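Methyl-accepting chemotaxis protein (Vibrio parahaemolyticus, PDB 4EXO) probably acts as a chemotaxis receptor, whose periplasmic Cache (PAS-like) domain binds a small carboxylate, pyruvic acid in this crystal. Local coordinates at residues F61-Q66 with A93-L98; I68-A73 with W134-G139. All blocks are in the same frame, centred on the assembly; numbering follows the deposited sequence.

Interaction 1 of 2, residues F61-Q66 with A93-L98; sequences FAYDSQ and AVIAGL. With PYR (pyruvic acid), chain B.
In the pyruvic acid pocket of this single Cache domain, Phe-61 and Tyr-63 of strand 61-63 rest on Leu-98 and Ile-95 of helix 94-104. Ile-95 lays its CG1 methylene over one face of the Tyr-63 ring: CG1 is 3.6 Å from the ring centroid and 19° off the normal, which meets the definition of a CH-pi contact. It sits toward the rim, nearest CE1 of Tyr-63. With chi2 at 54°, the Ile-95 chain bends back, and its CD1 also comes close to the phenol end. The same ring works at its edge, where Tyr-63 OH donates to the keto oxygen O3 of pyruvic acid (2.7 Å), an atom lying near the ring plane. One aromatic thus joins helix packing to ligand binding. Phe-61 contributes a face instead: the ligand lies over it, with Phe-61 CD2 3.3 Å from the carboxyl carbon C. From an oblique direction, Leu-98 CD1 reaches CE1 of Phe-61 (3.7 Å). That methyl is equally close to the ligand methyl CB, which Val-94 CG1 approaches at 3.9 Å, so the methyl end of the ligand has apolar neighbours. A backbone hydrogen bond between Phe-61 and Gly-139 ties the strand to 136-143, while the helix packs Val-94 and Ile-95 on Trp-113 of strand 108-115 and Leu-98 on Ala-128 of strand 120-131.

Interaction 2 of 2, residues I68-A73 with W134-G139; sequences INTLHA and WDWVLG. With PYR (pyruvic acid), chain B.
The indole of Trp-136 is covered on one face by Thr-70 and Leu-71, and on the opposite face by CE3 of Trp-134, 3.5 Å above the plane. The His-72 ring is used at its edge, where Asn-69 ND2 and pyruvic acid lie in plane; NE2 donates to OXT of the ligand (2.8 Å, 141°) and, weakly, to O3. Thr-70 sets its hydroxyl over the five-membered ring, with OG1 3.4 Å from CD1 of Trp-136. A chi1 of 59° turns OG1 to that side. Leu-71 sends CD2 over the six-membered ring, 3.8 Å from CZ3 of Trp-136. At 25° off the ring normal, this is a CH-pi contact. Two consecutive residues can serve one face because both lie opposite Ala-62 in a classic beta bulge. Strand 61-63 lies between strands 69-72 and 136-143, so Trp-136 reaches its partners past the small Ala-62. Asn-69 ND2 donates a hydrogen bond to O of Leu-71 (3.0 Å) from well above the carbonyl plane. As for the chemistry, a poor angle rules out a hydrogen bond between Thr-70 OG1 and Trp-136 NE1; the hydroxyl has a weak one with Ala-62 O. Only the Leu-71 part qualifies as CH-pi, and Thr-70 adds close van der Waals packing around NE1 and CD1. His-72 ND1 is hydrogen-bonded to the backbone N of Lys-75 and so acts as acceptor, consistent with a proton on NE2, which donates to the ligand.

Overall arrangement
Interactions 1 and 2 lie about 8 Å apart, centre to centre, on one antiparallel sheet. The Trp-136 packing of interaction 2 is on the other face from interaction 1, while His-72 turns back to the pocket side. Strand 61-63 relates them: Phe-61 and Tyr-63 turn to helix 94-104, whereas Ala-62, between them, turns to the side of Trp-136. The backbone joins the two directly, with Tyr-63 O 2.8 Å from Val-137 N, and beyond the strand Ser-65 OG probably hydrogen-bonds to Asp-135 OD1 (2.5 Å). Pyruvic acid links them again through Tyr-63 OH and His-72 NE2; Tyr-59 OH and Lys-124 NZ are also hydrogen-bonded to it. Interaction 1 thus lines the pocket itself, while the indole cluster packs behind it.

Interaction 1 of 2, residues F61-Q66 with A93-L98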
loop_
_atom_site.group_PDB
_atom_site.type_symbol
_atom_site.label_atom_id
_atom_site.label_comp_id
_atom_site.label_asym_id
_atom_site.label_seq_id
_atom_site.Cartn_x
_atom_site.Cartn_y
_atom_site.Cartn_z
ATOM N N PHE A 61 6.804 2.028 -10.870
ATOM C CA PHE A 61 7.405 2.668 -12.024
ATOM C C PHE A 61 6.265 3.385 -12.776
ATOM O O PHE A 61 5.083 3.055 -12.587
ATOM C CB PHE A 61 8.095 1.613 -12.940
ATOM C CG PHE A 61 7.181 0.481 -13.331
ATOM C CD1 PHE A 61 6.238 0.659 -14.370
ATOM C CD2 PHE A 61 7.234 -0.757 -12.687
ATOM C CE1 PHE A 61 5.381 -0.395 -14.733
ATOM C CE2 PHE A 61 6.361 -1.810 -13.035
ATOM C CZ PHE A 61 5.438 -1.627 -14.072
ATOM N N ALA A 62 6.607 4.339 -13.636
ATOM C CA ALA A 62 5.583 4.876 -14.554
ATOM C C ALA A 62 6.179 5.263 -15.881
ATOM O O ALA A 62 7.364 5.655 -15.936
ATOM C CB ALA A 62 4.819 6.070 -13.910
ATOM N N TYR A 63 5.382 5.119 -16.950
ATOM C CA TYR A 63 5.796 5.504 -18.312
ATOM C C TYR A 63 4.687 6.347 -18.915
ATOM O O TYR A 63 3.528 6.138 -18.564
ATOM C CB TYR A 63 6.003 4.252 -19.200
ATOM C CG TYR A 63 7.181 3.405 -18.734
ATOM C CD1 TYR A 63 8.458 3.554 -19.312
ATOM C CD2 TYR A 63 7.019 2.486 -17.697
ATOM C CE1 TYR A 63 9.541 2.790 -18.857
ATOM C CE2 TYR A 63 8.109 1.680 -17.252
ATOM C CZ TYR A 63 9.362 1.879 -17.827
ATOM O OH TYR A 63 10.426 1.124 -17.390
ATOM N N ASP A 64 5.023 7.280 -19.810
ATOM C CA ASP A 64 3.966 7.968 -20.555
ATOM C C ASP A 64 3.520 7.124 -21.744
ATOM O O ASP A 64 4.045 6.042 -21.964
ATOM C CB ASP A 64 4.319 9.438 -20.890
ATOM C CG ASP A 64 5.391 9.571 -21.973
ATOM O OD1 ASP A 64 5.681 8.574 -22.660
ATOM O OD2 ASP A 64 5.936 10.705 -22.132
ATOM N N SER A 65 2.538 7.599 -22.509
ATOM C CA SER A 65 1.975 6.797 -23.612
ATOM C C SER A 65 2.945 6.584 -24.773
ATOM O O SER A 65 2.749 5.648 -25.575
ATOM C CB SER A 65 0.643 7.394 -24.137
ATOM O OG SER A 65 -0.345 7.261 -23.141
ATOM N N GLN A 66 3.995 7.406 -24.845
ATOM C CA GLN A 66 5.063 7.196 -25.852
ATOM C C GLN A 66 6.167 6.235 -25.381
ATOM O O GLN A 66 7.104 5.957 -26.114
ATOM C CB GLN A 66 5.691 8.549 -26.288
ATOM C CG GLN A 66 4.656 9.685 -26.630
ATOM C CD GLN A 66 3.435 9.184 -27.379
ATOM O OE1 GLN A 66 3.536 8.704 -28.524
ATOM N NE2 GLN A 66 2.264 9.295 -26.741
ATOM N N ALA A 93 7.580 -7.207 -25.540
ATOM C CA ALA A 93 7.678 -5.755 -25.596
ATOM C C ALA A 93 7.028 -5.209 -24.338
ATOM O O ALA A 93 5.801 -4.997 -24.259
ATOM C CB ALA A 93 7.025 -5.176 -26.876
ATOM N N VAL A 94 7.860 -5.041 -23.316
ATOM C CA VAL A 94 7.364 -4.783 -21.964
ATOM C C VAL A 94 6.593 -3.455 -21.825
ATOM O O VAL A 94 5.495 -3.435 -21.256
ATOM C CB VAL A 94 8.560 -4.810 -20.918
ATOM C CG1 VAL A 94 8.053 -4.499 -19.467
ATOM C CG2 VAL A 94 9.265 -6.178 -20.968
ATOM N N ILE A 95 7.199 -2.361 -22.294
ATOM C CA ILE A 95 6.630 -1.017 -22.079
ATOM C C ILE A 95 5.357 -0.859 -22.931
ATOM O O ILE A 95 4.297 -0.380 -22.448
ATOM C CB ILE A 95 7.682 0.121 -22.311
ATOM C CG1 ILE A 95 8.574 0.304 -21.072
ATOM C CG2 ILE A 95 7.012 1.499 -22.366
ATOM C CD1 ILE A 95 9.248 -0.886 -20.590
ATOM N N ALA A 96 5.443 -1.268 -24.181
ATOM C CA ALA A 96 4.264 -1.175 -25.050
ATOM C C ALA A 96 3.141 -2.058 -24.487
ATOM O O ALA A 96 1.961 -1.682 -24.518
ATOM C CB ALA A 96 4.599 -1.605 -26.464
ATOM N N GLY A 97 3.525 -3.232 -23.980
ATOM C CA GLY A 97 2.554 -4.173 -23.420
ATOM C C GLY A 97 1.855 -3.612 -22.190
ATOM O O GLY A 97 0.652 -3.813 -22.024
ATOM N N LEU A 98 2.594 -2.907 -21.321
ATOM C CA LEU A 98 1.989 -2.322 -20.118
ATOM C C LEU A 98 1.106 -1.134 -20.465
ATOM O O LEU A 98 0.035 -0.919 -19.834
ATOM C CB LEU A 98 3.043 -1.890 -19.090
ATOM C CG LEU A 98 3.752 -3.033 -18.339
ATOM C CD1 LEU A 98 5.105 -2.525 -17.741
ATOM C CD2 LEU A 98 2.840 -3.551 -17.225
HETATM C C PYR B . 9.657 -2.451 -14.111
HETATM O O PYR B . 9.120 -3.643 -13.963
HETATM O OXT PYR B . 10.438 -1.982 -13.157
HETATM C CA PYR B . 9.418 -1.681 -15.273
HETATM O O3 PYR B . 9.982 -0.532 -15.330
HETATM C CB PYR B . 8.572 -2.143 -16.453
#

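Interaction 2 of 2, residues I68-A73 with W134-G139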
loop_
_atom_site.group_PDB
_atom_site.type_symbol
_atom_site.label_atom_id
_atom_site.label_comp_id
_atom_site.label_asym_id
_atom_site.label_seq_id
_atom_site.Cartn_x
_atom_site.Cartn_y
_atom_site.Cartn_z
ATOM N N ILE A 68 8.116 6.744 -22.651
ATOM C CA ILE A 68 9.164 7.488 -21.927
ATOM C C ILE A 68 8.963 7.267 -20.421
ATOM O O ILE A 68 7.879 7.526 -19.881
ATOM C CB ILE A 68 9.157 8.966 -22.244
ATOM C CG1 ILE A 68 9.425 9.180 -23.747
ATOM C CG2 ILE A 68 10.289 9.702 -21.413
ATOM C CD1 ILE A 68 9.031 10.599 -24.217
ATOM N N ASN A 69 9.995 6.762 -19.757
ATOM C CA ASN A 69 9.918 6.613 -18.299
ATOM C C ASN A 69 9.730 7.952 -17.592
ATOM O O ASN A 69 10.479 8.913 -17.836
ATOM C CB ASN A 69 11.161 5.892 -17.755
ATOM C CG ASN A 69 11.037 5.622 -16.269
ATOM O OD1 ASN A 69 11.535 6.391 -15.469
ATOM N ND2 ASN A 69 10.290 4.568 -15.904
ATOM N N THR A 70 8.722 8.029 -16.727
ATOM C CA THR A 70 8.494 9.230 -15.956
ATOM C C THR A 70 8.874 9.065 -14.474
ATOM O O THR A 70 9.164 10.055 -13.788
ATOM C CB THR A 70 7.036 9.706 -16.060
ATOM O OG1 THR A 70 6.144 8.698 -15.586
ATOM C CG2 THR A 70 6.688 10.008 -17.544
ATOM N N LEU A 71 8.876 7.838 -13.966
ATOM C CA LEU A 71 9.490 7.653 -12.641
ATOM C C LEU A 71 9.935 6.225 -12.530
ATOM O O LEU A 71 9.312 5.334 -13.131
ATOM C CB LEU A 71 8.508 8.031 -11.532
ATOM C CG LEU A 71 7.278 7.120 -11.343
ATOM C CD1 LEU A 71 7.489 6.045 -10.230
ATOM C CD2 LEU A 71 6.056 7.975 -11.004
ATOM N N HIS A 72 11.029 5.967 -11.811
ATOM C CA HIS A 72 11.401 4.565 -11.556
ATOM C C HIS A 72 12.021 4.491 -10.155
ATOM O O HIS A 72 13.032 5.164 -9.883
ATOM C CB HIS A 72 12.369 4.003 -12.630
ATOM C CG HIS A 72 12.332 2.504 -12.692
ATOM N ND1 HIS A 72 12.916 1.699 -11.724
ATOM C CD2 HIS A 72 11.664 1.671 -13.527
ATOM C CE1 HIS A 72 12.662 0.429 -12.008
ATOM N NE2 HIS A 72 11.902 0.387 -13.096
ATOM N N ALA A 73 11.390 3.731 -9.259
ATOM C CA ALA A 73 11.808 3.706 -7.845
ATOM C C ALA A 73 13.207 3.101 -7.666
ATOM O O ALA A 73 13.932 3.492 -6.754
ATOM C CB ALA A 73 10.804 2.893 -6.988
ATOM N N TRP A 134 -2.029 13.131 -16.100
ATOM C CA TRP A 134 -0.585 13.208 -16.274
ATOM C C TRP A 134 0.013 12.343 -17.400
ATOM O O TRP A 134 1.234 12.386 -17.614
ATOM C CB TRP A 134 0.072 12.852 -14.938
ATOM C CG TRP A 134 -0.146 13.910 -13.920
ATOM C CD1 TRP A 134 -0.626 15.182 -14.136
ATOM C CD2 TRP A 134 0.133 13.815 -12.535
ATOM N NE1 TRP A 134 -0.672 15.877 -12.948
ATOM C CE2 TRP A 134 -0.206 15.056 -11.950
ATOM C CE3 TRP A 134 0.632 12.793 -11.718
ATOM C CZ2 TRP A 134 -0.048 15.306 -10.583
ATOM C CZ3 TRP A 134 0.784 13.046 -10.359
ATOM C CH2 TRP A 134 0.442 14.284 -9.807
ATOM N N ASP A 135 -0.839 11.606 -18.120
ATOM C CA ASP A 135 -0.447 10.583 -19.086
ATOM C C ASP A 135 0.590 9.647 -18.431
ATOM O O ASP A 135 1.659 9.413 -19.000
ATOM C CB ASP A 135 0.139 11.207 -20.377
ATOM C CG ASP A 135 0.342 10.202 -21.485
ATOM O OD1 ASP A 135 -0.503 9.288 -21.642
ATOM O OD2 ASP A 135 1.362 10.318 -22.235
ATOM N N TRP A 136 0.291 9.157 -17.229
ATOM C CA TRP A 136 1.145 8.154 -16.586
ATOM C C TRP A 136 0.456 6.812 -16.604
ATOM O O TRP A 136 -0.668 6.669 -16.100
ATOM C CB TRP A 136 1.483 8.505 -15.140
ATOM C CG TRP A 136 2.478 9.623 -14.954
ATOM C CD1 TRP A 136 3.130 10.339 -15.925
ATOM C CD2 TRP A 136 2.935 10.132 -13.701
ATOM N NE1 TRP A 136 3.965 11.273 -15.343
ATOM C CE2 TRP A 136 3.843 11.177 -13.977
ATOM C CE3 TRP A 136 2.662 9.808 -12.365
ATOM C CZ2 TRP A 136 4.510 11.876 -12.959
ATOM C CZ3 TRP A 136 3.298 10.530 -11.353
ATOM C CH2 TRP A 136 4.205 11.543 -11.657
ATOM N N VAL A 137 1.171 5.831 -17.151
ATOM C CA VAL A 137 0.877 4.421 -16.944
ATOM C C VAL A 137 1.720 4.038 -15.733
ATOM O O VAL A 137 2.949 3.873 -15.839
ATOM C CB VAL A 137 1.269 3.593 -18.176
ATOM C CG1 VAL A 137 1.044 2.088 -17.910
ATOM C CG2 VAL A 137 0.456 4.032 -19.403
ATOM N N LEU A 138 1.046 3.975 -14.595
ATOM C CA LEU A 138 1.693 3.716 -13.288
ATOM C C LEU A 138 1.588 2.216 -13.023
ATOM O O LEU A 138 0.496 1.673 -13.096
ATOM C CB LEU A 138 0.952 4.479 -12.188
ATOM C CG LEU A 138 1.412 4.278 -10.727
ATOM C CD1 LEU A 138 2.872 4.766 -10.557
ATOM C CD2 LEU A 138 0.487 5.007 -9.730
ATOM N N GLY A 139 2.702 1.572 -12.679
ATOM C CA GLY A 139 2.725 0.111 -12.562
ATOM C C GLY A 139 3.509 -0.394 -11.363
ATOM O O GLY A 139 4.317 0.337 -10.801
HETATM C C PYR B . 9.657 -2.451 -14.111
HETATM O O PYR B . 9.120 -3.643 -13.963
HETATM O OXT PYR B . 10.438 -1.982 -13.157
HETATM C CA PYR B . 9.418 -1.681 -15.273
HETATM O O3 PYR B . 9.982 -0.532 -15.330
HETATM C CB PYR B . 8.572 -2.143 -16.453
#